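Local coordinates for protein CalsepRRP (PDB 1JY5) that belongs to the RNase T2 family and may bind RNA, although whether it cleaves RNA as its active relatives do is uncertain, at residues A[40-45]-A[123-127]; A[5-11]-A[178-184]; A[37-41]-A[132-136]; A[98-102]-A[115-120]. All coordinates share one frame; numbering follows the deposited sequence.

Interaction 1 of 4, residues A[40-45]-A[123-127]; sequences FTIKGL and TLMLY. Unlike the reference sequence in segment 123-127: Thr123 (reference Ala).
Tyr127 reaches from helix 116-129 to the backbone of strand 40-48, and its side chain meets the strand along its whole length. CG stands anti to the backbone N (chi1 171°), which lays the ring along the strand. Tyr127 CB rests 3.8 Å from Ile42 CD1. Further out, Tyr127 CD1 lies 3.6 Å from Ile42 CG1, and CE1 already nears the Phe40 carbonyl. At the tip, Tyr127 OH donates a short 2.6 Å hydrogen bond to Phe40 O, which sits at the ring edge; the hydroxyl approaches in the carbonyl plane. A tyrosine suits this place because its apolar flank packs while its end is polar. A phenylalanine here would probably leave the Phe40 carbonyl without this donor.

Ile42, a branched strand residue, reaches three residues of the helix, Thr123, Leu124 and Tyr127: CG2 meets Thr123 CG2, and Ile42 CD1 presses on Leu124 CD1 at a tight 3.4 Å. Leu45 and Thr123 lie alongside, pointing opposite ways, with Leu45 CB 3.2 Å from Thr123 OG1. The hydroxyl itself is hydrogen-bonded to Tyr119 O, one turn back, a usual way to bury a threonine in a helix.

Lys43 and Gly44 both face Ala11, a classic beta bulge. The strand carries the sequence KGLWP, where active RNase T2 enzymes have HGLWP, so the contact backs the region of the family's first catalytic motif with a helix.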
# COMPACT_ATOMS: atom_id res chain seq x y z
N PHE A 40 3.26 1.99 -8.48
CA PHE A 40 2.73 1.66 -7.16
C PHE A 40 1.22 1.74 -7.08
O PHE A 40 0.61 2.67 -7.59
CB PHE A 40 3.30 2.59 -6.08
CG PHE A 40 4.73 2.31 -5.71
CD1 PHE A 40 5.76 3.13 -6.16
CD2 PHE A 40 5.04 1.21 -4.92
CE1 PHE A 40 7.08 2.87 -5.81
CE2 PHE A 40 6.36 0.93 -4.57
CZ PHE A 40 7.38 1.76 -5.02
N THR A 41 0.61 0.74 -6.44
CA THR A 41 -0.83 0.74 -6.20
C THR A 41 -0.99 0.52 -4.70
O THR A 41 -0.03 0.15 -4.01
CB THR A 41 -1.59 -0.39 -6.97
OG1 THR A 41 -1.05 -1.67 -6.63
CG2 THR A 41 -1.52 -0.17 -8.47
N ILE A 42 -2.19 0.74 -4.20
CA ILE A 42 -2.43 0.60 -2.77
C ILE A 42 -2.48 -0.84 -2.26
O ILE A 42 -3.21 -1.68 -2.79
CB ILE A 42 -3.74 1.30 -2.34
CG1 ILE A 42 -3.69 2.78 -2.74
CG2 ILE A 42 -3.93 1.18 -0.83
CD1 ILE A 42 -5.03 3.50 -2.61
N LYS A 43 -1.68 -1.11 -1.24
CA LYS A 43 -1.70 -2.41 -0.60
C LYS A 43 -2.72 -2.20 0.53
O LYS A 43 -3.68 -2.96 0.67
CB LYS A 43 -0.33 -2.75 -0.02
CG LYS A 43 -0.32 -3.98 0.86
CD LYS A 43 -0.79 -5.21 0.12
CE LYS A 43 -0.81 -6.40 1.06
NZ LYS A 43 -1.30 -7.63 0.40
N GLY A 44 -2.51 -1.15 1.32
CA GLY A 44 -3.43 -0.83 2.40
C GLY A 44 -3.08 0.39 3.22
O GLY A 44 -2.04 1.01 3.02
N LEU A 45 -3.98 0.77 4.13
CA LEU A 45 -3.75 1.90 5.04
C LEU A 45 -3.89 1.19 6.38
O LEU A 45 -4.98 0.74 6.74
CB LEU A 45 -4.83 2.98 4.91
CG LEU A 45 -4.69 4.15 5.91
CD1 LEU A 45 -3.36 4.87 5.71
CD2 LEU A 45 -5.85 5.13 5.72
N THR A 123 -7.64 6.89 2.11
CA THR A 123 -6.46 6.18 1.64
C THR A 123 -6.14 6.63 0.21
O THR A 123 -4.98 6.87 -0.13
CB THR A 123 -6.67 4.66 1.64
OG1 THR A 123 -7.00 4.23 2.96
CG2 THR A 123 -5.40 3.94 1.20
N LEU A 124 -7.18 6.75 -0.61
CA LEU A 124 -6.98 7.20 -1.99
C LEU A 124 -6.45 8.63 -2.00
O LEU A 124 -5.56 8.96 -2.79
CB LEU A 124 -8.30 7.11 -2.77
CG LEU A 124 -8.65 5.74 -3.36
CD1 LEU A 124 -8.28 4.63 -2.38
CD2 LEU A 124 -10.13 5.69 -3.71
N MET A 125 -6.98 9.47 -1.13
CA MET A 125 -6.53 10.86 -1.05
C MET A 125 -5.04 10.94 -0.82
O MET A 125 -4.33 11.64 -1.53
CB MET A 125 -7.26 11.60 0.08
CG MET A 125 -6.90 13.08 0.20
SD MET A 125 -7.70 13.83 1.64
CE MET A 125 -6.63 13.19 2.94
N LEU A 126 -4.55 10.23 0.20
CA LEU A 126 -3.13 10.23 0.51
C LEU A 126 -2.34 9.65 -0.66
O LEU A 126 -1.28 10.17 -1.02
CB LEU A 126 -2.87 9.41 1.79
CG LEU A 126 -3.48 9.95 3.09
CD1 LEU A 126 -3.30 8.94 4.22
CD2 LEU A 126 -2.82 11.28 3.45
N TYR A 127 -2.87 8.58 -1.26
CA TYR A 127 -2.22 7.93 -2.39
C TYR A 127 -2.05 8.89 -3.57
O TYR A 127 -1.01 8.90 -4.23
CB TYR A 127 -3.05 6.73 -2.85
CG TYR A 127 -2.58 6.11 -4.15
CD1 TYR A 127 -1.50 5.22 -4.18
CD2 TYR A 127 -3.22 6.40 -5.35
CE1 TYR A 127 -1.07 4.63 -5.37
CE2 TYR A 127 -2.80 5.83 -6.55
CZ TYR A 127 -1.73 4.94 -6.55
OH TYR A 127 -1.35 4.35 -7.74

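Interaction 2 of 4, residues A[5-11]-A[178-184]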
# COMPACT_ATOMS: atom_id res chain seq x y z
N PHE A 5 -4.97 3.11 17.94
CA PHE A 5 -3.73 3.02 17.17
C PHE A 5 -2.91 4.30 17.31
O PHE A 5 -3.44 5.37 17.62
CB PHE A 5 -4.04 2.73 15.70
CG PHE A 5 -4.67 3.88 14.96
CD1 PHE A 5 -3.91 4.69 14.13
CD2 PHE A 5 -6.04 4.12 15.07
CE1 PHE A 5 -4.50 5.74 13.42
CE2 PHE A 5 -6.63 5.17 14.36
CZ PHE A 5 -5.86 5.98 13.54
N ASP A 6 -1.61 4.20 17.06
CA ASP A 6 -0.71 5.34 17.20
C ASP A 6 -0.50 6.14 15.93
O ASP A 6 -0.52 7.37 15.94
CB ASP A 6 0.64 4.86 17.74
CG ASP A 6 0.53 4.27 19.12
OD1 ASP A 6 1.18 3.23 19.38
OD2 ASP A 6 -0.19 4.85 19.96
N TYR A 7 -0.29 5.44 14.82
CA TYR A 7 -0.05 6.12 13.55
C TYR A 7 -0.56 5.27 12.39
O TYR A 7 -0.91 4.10 12.55
CB TYR A 7 1.45 6.40 13.38
CG TYR A 7 2.27 5.14 13.21
CD1 TYR A 7 2.51 4.62 11.93
CD2 TYR A 7 2.74 4.42 14.31
CE1 TYR A 7 3.20 3.41 11.76
CE2 TYR A 7 3.42 3.21 14.15
CZ TYR A 7 3.64 2.71 12.88
OH TYR A 7 4.26 1.49 12.73
N PHE A 8 -0.58 5.89 11.22
CA PHE A 8 -1.03 5.25 9.99
C PHE A 8 0.15 4.84 9.11
O PHE A 8 1.11 5.60 8.95
CB PHE A 8 -1.88 6.22 9.16
CG PHE A 8 -3.32 6.31 9.58
CD1 PHE A 8 -3.87 7.54 9.96
CD2 PHE A 8 -4.14 5.20 9.50
CE1 PHE A 8 -5.23 7.65 10.24
CE2 PHE A 8 -5.50 5.30 9.78
CZ PHE A 8 -6.05 6.52 10.15
N THR A 9 0.09 3.64 8.55
CA THR A 9 1.12 3.21 7.61
C THR A 9 0.42 3.07 6.26
O THR A 9 -0.56 2.34 6.15
CB THR A 9 1.75 1.83 7.96
OG1 THR A 9 2.67 1.98 9.05
CG2 THR A 9 2.50 1.24 6.75
N LEU A 10 0.88 3.81 5.26
CA LEU A 10 0.29 3.68 3.92
C LEU A 10 1.26 2.74 3.20
O LEU A 10 2.40 3.11 2.94
CB LEU A 10 0.21 5.02 3.17
CG LEU A 10 -0.21 4.95 1.69
CD1 LEU A 10 -1.62 4.38 1.58
CD2 LEU A 10 -0.17 6.34 1.03
N ALA A 11 0.82 1.52 2.92
CA ALA A 11 1.67 0.56 2.24
C ALA A 11 1.29 0.55 0.76
O ALA A 11 0.11 0.52 0.42
CB ALA A 11 1.51 -0.83 2.85
N VAL A 178 6.51 -0.30 -0.50
CA VAL A 178 7.05 0.92 0.09
C VAL A 178 6.04 1.39 1.14
O VAL A 178 4.84 1.43 0.87
CB VAL A 178 7.26 2.04 -0.97
CG1 VAL A 178 7.55 3.37 -0.27
CG2 VAL A 178 8.45 1.68 -1.87
N GLN A 179 6.54 1.71 2.32
CA GLN A 179 5.68 2.16 3.42
C GLN A 179 5.99 3.60 3.83
O GLN A 179 7.14 3.94 4.10
CB GLN A 179 5.85 1.24 4.63
CG GLN A 179 5.36 -0.19 4.42
CD GLN A 179 5.79 -1.11 5.55
OE1 GLN A 179 6.22 -0.65 6.61
NE2 GLN A 179 5.65 -2.41 5.34
N ILE A 180 4.94 4.42 3.86
CA ILE A 180 5.03 5.83 4.26
C ILE A 180 4.12 5.97 5.47
O ILE A 180 2.99 5.50 5.46
CB ILE A 180 4.47 6.77 3.16
CG1 ILE A 180 5.18 6.51 1.83
CG2 ILE A 180 4.65 8.22 3.59
CD1 ILE A 180 6.67 6.72 1.88
N CYS A 181 4.61 6.63 6.52
CA CYS A 181 3.81 6.79 7.74
C CYS A 181 3.19 8.17 7.94
O CYS A 181 3.74 9.18 7.51
CB CYS A 181 4.67 6.36 8.95
SG CYS A 181 5.05 4.59 8.80
N PHE A 182 2.01 8.19 8.56
CA PHE A 182 1.28 9.42 8.84
C PHE A 182 0.74 9.43 10.27
O PHE A 182 0.37 8.38 10.79
CB PHE A 182 0.07 9.58 7.90
CG PHE A 182 0.42 9.67 6.44
CD1 PHE A 182 0.58 8.51 5.68
CD2 PHE A 182 0.58 10.91 5.83
CE1 PHE A 182 0.91 8.59 4.32
CE2 PHE A 182 0.91 11.00 4.47
CZ PHE A 182 1.07 9.84 3.72
N ASP A 183 0.69 10.61 10.90
CA ASP A 183 0.14 10.71 12.25
C ASP A 183 -1.38 10.76 12.12
O ASP A 183 -1.91 10.71 11.00
CB ASP A 183 0.71 11.94 13.01
CG ASP A 183 0.29 13.28 12.42
OD1 ASP A 183 0.99 14.28 12.71
OD2 ASP A 183 -0.71 13.37 11.69
N LYS A 184 -2.08 10.83 13.25
CA LYS A 184 -3.53 10.84 13.24
C LYS A 184 -4.16 12.10 12.67
O LYS A 184 -5.38 12.20 12.55
CB LYS A 184 -4.06 10.55 14.65
CG LYS A 184 -3.96 9.06 15.03
CD LYS A 184 -4.56 8.76 16.41
CE LYS A 184 -3.67 9.21 17.53
NZ LYS A 184 -2.51 8.31 17.73
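Phe8 and Phe182 face each other as a hydrogen-bonded antiparallel pair: Phe8 N donates to Phe182 O at 2.7 Å, nearly straight at 169°, and Phe182 N returns a bond to Phe8 O. Two residues further along strand 7-14, and two back along its partner, Leu10 and Ile180 repeat the pattern, with Leu10 N 2.7 Å from Ile180 O. The non-hydrogen-bonded pairs Thr9–Cys181 and Ala11–Gln179 alternate with these.

Beyond the regular pairing, Lys184 curls back, folded at its last two torsions (chi3 -75°, chi4 -76°), and its ammonium grips two backbone carbonyls. Lys184 NZ lies 2.8 Å from Asp6 O, coming from above the carbonyl plane, and 3.1 Å from Phe5 O, where it uses an in-plane lone pair. A long, flexible lysine can do this while its methylenes cover an aromatic ring: Lys184 CG packs 3.7 Å from Phe5 CE1, and CD sits over one face toward the rim. Phe5 in turn sets CE1 over the centre of the Phe8 ring.

On the side of the sheet with Phe8, Leu10, Ile180 and Phe182, large apolar groups suit a buried surface. Leu10 and Phe182 point the same way, Leu10 CB meeting the ring edge at Phe182 CE1, 3.8 Å away. Thr9, Ala11, Gln179 and Cys181 occupy the other side. There Cys181 SG, held in a disulfide with Cys191, lies 3.7 Å from Tyr7 CE1 in an oblique sulfur-aromatic contact, while Thr9 OG1 is bonded to Asp48. The two strands belong to the central antiparallel sheet of the alpha-plus-beta RNase T2 fold, in which strand 7-14 also pairs with strand 40-48.

Interaction 3 of 4, residues A[37-41]-A[132-136]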
# COMPACT_ATOMS: atom_id res chain seq x y z
N GLU A 37 0.07 1.14 -16.86
CA GLU A 37 1.51 1.27 -16.70
C GLU A 37 1.96 0.70 -15.35
O GLU A 37 1.20 0.70 -14.38
CB GLU A 37 1.94 2.74 -16.79
CG GLU A 37 3.43 2.97 -16.57
CD GLU A 37 3.80 4.44 -16.48
OE1 GLU A 37 5.00 4.73 -16.28
OE2 GLU A 37 2.91 5.30 -16.62
N THR A 38 3.18 0.21 -15.31
CA THR A 38 3.72 -0.36 -14.09
C THR A 38 3.97 0.76 -13.08
O THR A 38 4.42 1.85 -13.44
CB THR A 38 5.04 -1.10 -14.38
OG1 THR A 38 4.79 -2.12 -15.35
CG2 THR A 38 5.60 -1.72 -13.11
N GLY A 39 3.65 0.50 -11.81
CA GLY A 39 3.85 1.51 -10.79
C GLY A 39 3.29 1.08 -9.45
O GLY A 39 2.89 -0.07 -9.28
N PHE A 40 3.26 1.99 -8.48
CA PHE A 40 2.73 1.66 -7.16
C PHE A 40 1.22 1.74 -7.08
O PHE A 40 0.61 2.67 -7.59
CB PHE A 40 3.30 2.59 -6.08
CG PHE A 40 4.73 2.31 -5.71
CD1 PHE A 40 5.76 3.13 -6.16
CD2 PHE A 40 5.04 1.21 -4.92
CE1 PHE A 40 7.08 2.87 -5.81
CE2 PHE A 40 6.36 0.93 -4.57
CZ PHE A 40 7.38 1.76 -5.02
N THR A 41 0.61 0.74 -6.44
CA THR A 41 -0.83 0.74 -6.20
C THR A 41 -0.99 0.52 -4.70
O THR A 41 -0.03 0.15 -4.01
CB THR A 41 -1.59 -0.39 -6.97
OG1 THR A 41 -1.05 -1.67 -6.63
CG2 THR A 41 -1.52 -0.17 -8.47
N ILE A 132 4.28 8.35 -5.16
CA ILE A 132 5.62 7.82 -5.02
C ILE A 132 6.21 7.42 -6.37
O ILE A 132 7.41 7.55 -6.59
CB ILE A 132 5.63 6.61 -4.07
CG1 ILE A 132 4.97 7.01 -2.74
CG2 ILE A 132 7.06 6.14 -3.83
CD1 ILE A 132 5.60 8.24 -2.08
N SER A 133 5.36 6.94 -7.27
CA SER A 133 5.81 6.54 -8.60
C SER A 133 6.39 7.74 -9.35
O SER A 133 7.39 7.61 -10.06
CB SER A 133 4.65 5.94 -9.40
OG SER A 133 4.15 4.78 -8.77
N GLU A 134 5.78 8.91 -9.16
CA GLU A 134 6.22 10.14 -9.81
C GLU A 134 7.52 10.64 -9.18
O GLU A 134 8.40 11.16 -9.88
CB GLU A 134 5.15 11.23 -9.68
CG GLU A 134 5.55 12.57 -10.29
CD GLU A 134 4.50 13.66 -10.07
OE1 GLU A 134 3.34 13.47 -10.50
OE2 GLU A 134 4.84 14.71 -9.48
N ILE A 135 7.64 10.49 -7.87
CA ILE A 135 8.85 10.92 -7.18
C ILE A 135 10.05 10.12 -7.66
O ILE A 135 11.13 10.68 -7.90
CB ILE A 135 8.71 10.76 -5.65
CG1 ILE A 135 7.72 11.79 -5.11
CG2 ILE A 135 10.07 10.91 -4.98
CD1 ILE A 135 7.42 11.65 -3.63
N LEU A 136 9.87 8.82 -7.82
CA LEU A 136 10.96 7.97 -8.29
C LEU A 136 11.31 8.26 -9.75
O LEU A 136 12.48 8.39 -10.10
CB LEU A 136 10.61 6.49 -8.12
CG LEU A 136 10.51 5.96 -6.69
CD1 LEU A 136 10.32 4.45 -6.73
CD2 LEU A 136 11.77 6.31 -5.90
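Phe40 turns its ring toward the first turn of helix 132-137, and three residues at the start of the helix meet it, two near the ring plane and one obliquely. Its CG is anti to the carbonyl carbon and beside the backbone N (chi1 -75°), which brings the ring edge to the same serine that takes the amide. Leu136 comes in at about a right angle, its CD1 in the ring plane at the edge, 3.7 Å from Phe40 CE1. Ile132 slants across, CG2 lying 3.8 Å from Phe40 CE1 and belonging clearly to neither face nor edge. Ser133 OG also lies near the ring plane, 3.5 Å from Phe40 CD1.

Ser133 ties the backbones together: Phe40 N donates to Ser133 OG over 2.9 Å, almost straight at 172°. A serine fits because its short side chain can accept this bond without pushing the helix away. Gly39 fits as well, since a beta carbon there would face the helix and come tightly against Ser133 OG.

The ring is enclosed further by Leu12 of strand 7-14 and by Val178, and it meets Trp14 edge-to-face. With an alanine here, a gap is likely to open between strand and helix, leaving Ile132 CG2 and Leu136 CD1 without the ring they pack on.

A single hydrogen bond from a backbone N-H thus ties the helix start to the beginning of strand 40-48, while the apolar contacts around Phe40 CE1, with those of Leu12, Val178 and Trp14, limit how the ring can turn. Because the serine serves a main-chain donor, the polar half of this contact depends little on which side chain the strand carries.

Interaction 4 of 4, residues A[98-102]-A[115-120]; sequences LAYEW and NQYEYF
Trp102 and Gln116 mark where the two helices come nearest, their CA atoms 7.2 Å apart. The short segments run almost perpendicular, at 101°, with axes 11.6 Å apart, wide enough for aromatic rings to lie between them. Asn115 is the N-cap of the second helix: Asn115 OD1 accepts from Glu118 N at 2.8 Å, giving a first-turn N-H the acceptor that the helix itself cannot supply.

Trp102 fills much of the interval, its CG anti to the backbone N (chi1 167°), which carries the indole toward the second helix. Gln116 lays CG almost squarely over the six-membered ring of Trp102, 3.4 Å from its centroid, a close CH-pi contact. Glutamine suits this place because its methylene can lie on the indole while the extended end carries OE1 on to Asp64 N. The indole is also pinned at its polar atom, NE1 donating to Ala61 O. Tyr100 to Trp102 open the sequence YEWAKHG, where active RNase T2 enzymes have HEWxKHG, their second catalytic motif, so this packing seats the helix that carries it. Glu101 itself turns its carboxylate to Trp46 NE1.

At its rim, the indole points an edge to the face of Tyr119 in an offset edge-to-face pair, centroids 5.8 Å apart and planes at 63°. Tyr119 CB touches the same rim, 3.7 Å from Trp102 CZ3. The tyrosine is apolar where it packs and polar at its end, where OH bonds Leu45 O. Phe120, purely apolar, brings its edge to helix 97-106: Phe120 CZ comes within 3.4 Å of Leu98 O and also touches Trp102 CB. Leu98 adds its CD2 branch, 3.9 Å from Phe120 CE2, and both residues also lean on Leu75 of helix 72-78.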
# COMPACT_ATOMS: atom_id res chain seq x y z
N LEU A 98 -10.34 -5.51 -0.94
CA LEU A 98 -10.98 -4.42 -0.21
C LEU A 98 -11.67 -4.96 1.05
O LEU A 98 -11.52 -4.39 2.13
CB LEU A 98 -12.02 -3.71 -1.09
CG LEU A 98 -11.54 -3.23 -2.47
CD1 LEU A 98 -12.69 -2.53 -3.20
CD2 LEU A 98 -10.36 -2.27 -2.31
N ALA A 99 -12.42 -6.05 0.91
CA ALA A 99 -13.11 -6.63 2.06
C ALA A 99 -12.07 -7.10 3.08
O ALA A 99 -12.27 -7.00 4.29
CB ALA A 99 -13.98 -7.81 1.61
N TYR A 100 -10.95 -7.61 2.57
CA TYR A 100 -9.85 -8.09 3.41
C TYR A 100 -9.22 -6.96 4.25
O TYR A 100 -9.09 -7.08 5.47
CB TYR A 100 -8.77 -8.75 2.53
CG TYR A 100 -7.50 -9.13 3.25
CD1 TYR A 100 -7.33 -10.39 3.81
CD2 TYR A 100 -6.45 -8.22 3.36
CE1 TYR A 100 -6.14 -10.74 4.45
CE2 TYR A 100 -5.26 -8.56 4.00
CZ TYR A 100 -5.11 -9.82 4.54
OH TYR A 100 -3.91 -10.14 5.16
N GLU A 101 -8.84 -5.87 3.59
CA GLU A 101 -8.23 -4.74 4.27
C GLU A 101 -9.20 -4.03 5.20
O GLU A 101 -8.81 -3.52 6.25
CB GLU A 101 -7.67 -3.75 3.24
CG GLU A 101 -6.50 -4.30 2.42
CD GLU A 101 -5.27 -4.58 3.27
OE1 GLU A 101 -4.47 -5.47 2.90
OE2 GLU A 101 -5.08 -3.90 4.30
N TRP A 102 -10.47 -3.97 4.82
CA TRP A 102 -11.45 -3.32 5.67
C TRP A 102 -11.62 -4.10 6.97
O TRP A 102 -11.51 -3.55 8.06
CB TRP A 102 -12.82 -3.23 5.00
CG TRP A 102 -13.86 -2.87 6.01
CD1 TRP A 102 -14.83 -3.67 6.51
CD2 TRP A 102 -13.95 -1.63 6.71
NE1 TRP A 102 -15.53 -3.01 7.50
CE2 TRP A 102 -15.00 -1.75 7.64
CE3 TRP A 102 -13.24 -0.42 6.66
CZ2 TRP A 102 -15.37 -0.71 8.50
CZ3 TRP A 102 -13.60 0.62 7.52
CH2 TRP A 102 -14.66 0.46 8.43
N ASN A 115 -16.06 5.45 9.15
CA ASN A 115 -16.77 4.42 8.39
C ASN A 115 -15.93 3.99 7.19
O ASN A 115 -14.88 4.56 6.93
CB ASN A 115 -18.14 4.94 7.94
CG ASN A 115 -18.04 6.19 7.07
OD1 ASN A 115 -17.26 6.23 6.12
ND2 ASN A 115 -18.85 7.20 7.39
N GLN A 116 -16.41 2.96 6.50
CA GLN A 116 -15.73 2.40 5.33
C GLN A 116 -15.40 3.39 4.24
O GLN A 116 -14.31 3.36 3.67
CB GLN A 116 -16.59 1.33 4.70
CG GLN A 116 -16.88 0.19 5.59
CD GLN A 116 -17.91 -0.71 4.98
OE1 GLN A 116 -17.76 -1.18 3.85
NE2 GLN A 116 -18.97 -0.98 5.73
N TYR A 117 -16.37 4.24 3.91
CA TYR A 117 -16.17 5.22 2.86
C TYR A 117 -15.03 6.14 3.24
O TYR A 117 -14.17 6.44 2.41
CB TYR A 117 -17.41 6.06 2.62
CG TYR A 117 -17.19 7.06 1.51
CD1 TYR A 117 -17.32 6.68 0.17
CD2 TYR A 117 -16.74 8.35 1.79
CE1 TYR A 117 -17.01 7.57 -0.86
CE2 TYR A 117 -16.41 9.24 0.76
CZ TYR A 117 -16.55 8.84 -0.57
OH TYR A 117 -16.21 9.69 -1.60
N GLU A 118 -15.03 6.62 4.48
CA GLU A 118 -13.97 7.52 4.91
C GLU A 118 -12.64 6.78 4.89
O GLU A 118 -11.61 7.35 4.52
CB GLU A 118 -14.27 8.08 6.31
CG GLU A 118 -15.63 8.79 6.37
CD GLU A 118 -15.86 9.59 7.64
OE1 GLU A 118 -15.14 9.37 8.64
OE2 GLU A 118 -16.77 10.44 7.64
N TYR A 119 -12.65 5.51 5.28
CA TYR A 119 -11.41 4.75 5.28
C TYR A 119 -10.81 4.64 3.87
O TYR A 119 -9.66 5.03 3.65
CB TYR A 119 -11.64 3.34 5.84
CG TYR A 119 -10.43 2.43 5.67
CD1 TYR A 119 -9.29 2.60 6.46
CD2 TYR A 119 -10.43 1.42 4.71
CE1 TYR A 119 -8.17 1.78 6.29
CE2 TYR A 119 -9.32 0.60 4.52
CZ TYR A 119 -8.20 0.78 5.31
OH TYR A 119 -7.10 -0.02 5.13
N PHE A 120 -11.59 4.13 2.92
CA PHE A 120 -11.09 3.97 1.55
C PHE A 120 -10.80 5.28 0.80
O PHE A 120 -9.80 5.38 0.09
CB PHE A 120 -12.06 3.09 0.73
CG PHE A 120 -12.04 1.63 1.13
CD1 PHE A 120 -13.01 1.11 1.97
CD2 PHE A 120 -11.01 0.80 0.69
CE1 PHE A 120 -12.97 -0.23 2.38
CE2 PHE A 120 -10.96 -0.54 1.09
CZ PHE A 120 -11.94 -1.06 1.94

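How the interactions relate
From the N terminus, 5-11 is the first segment, and interaction 2 closes the widest loop by pairing it with 178-184 late in the chain. Within that span 37-41 and 40-45 follow as overlapping segments that share Phe40 and Thr41. Interaction 3 returns from 132-136 and interaction 1 from 123-127, so the loop of interaction 1 lies inside that of interaction 3. Innermost is interaction 4, a local closure between helices 97-106 and 116-129. No loops cross. Strand 40-48 joins strand 7-14 through Ala11, interactions 1 and 3 bring two successive helices onto strand 40-48, and helix 116-129 links interactions 1 and 4.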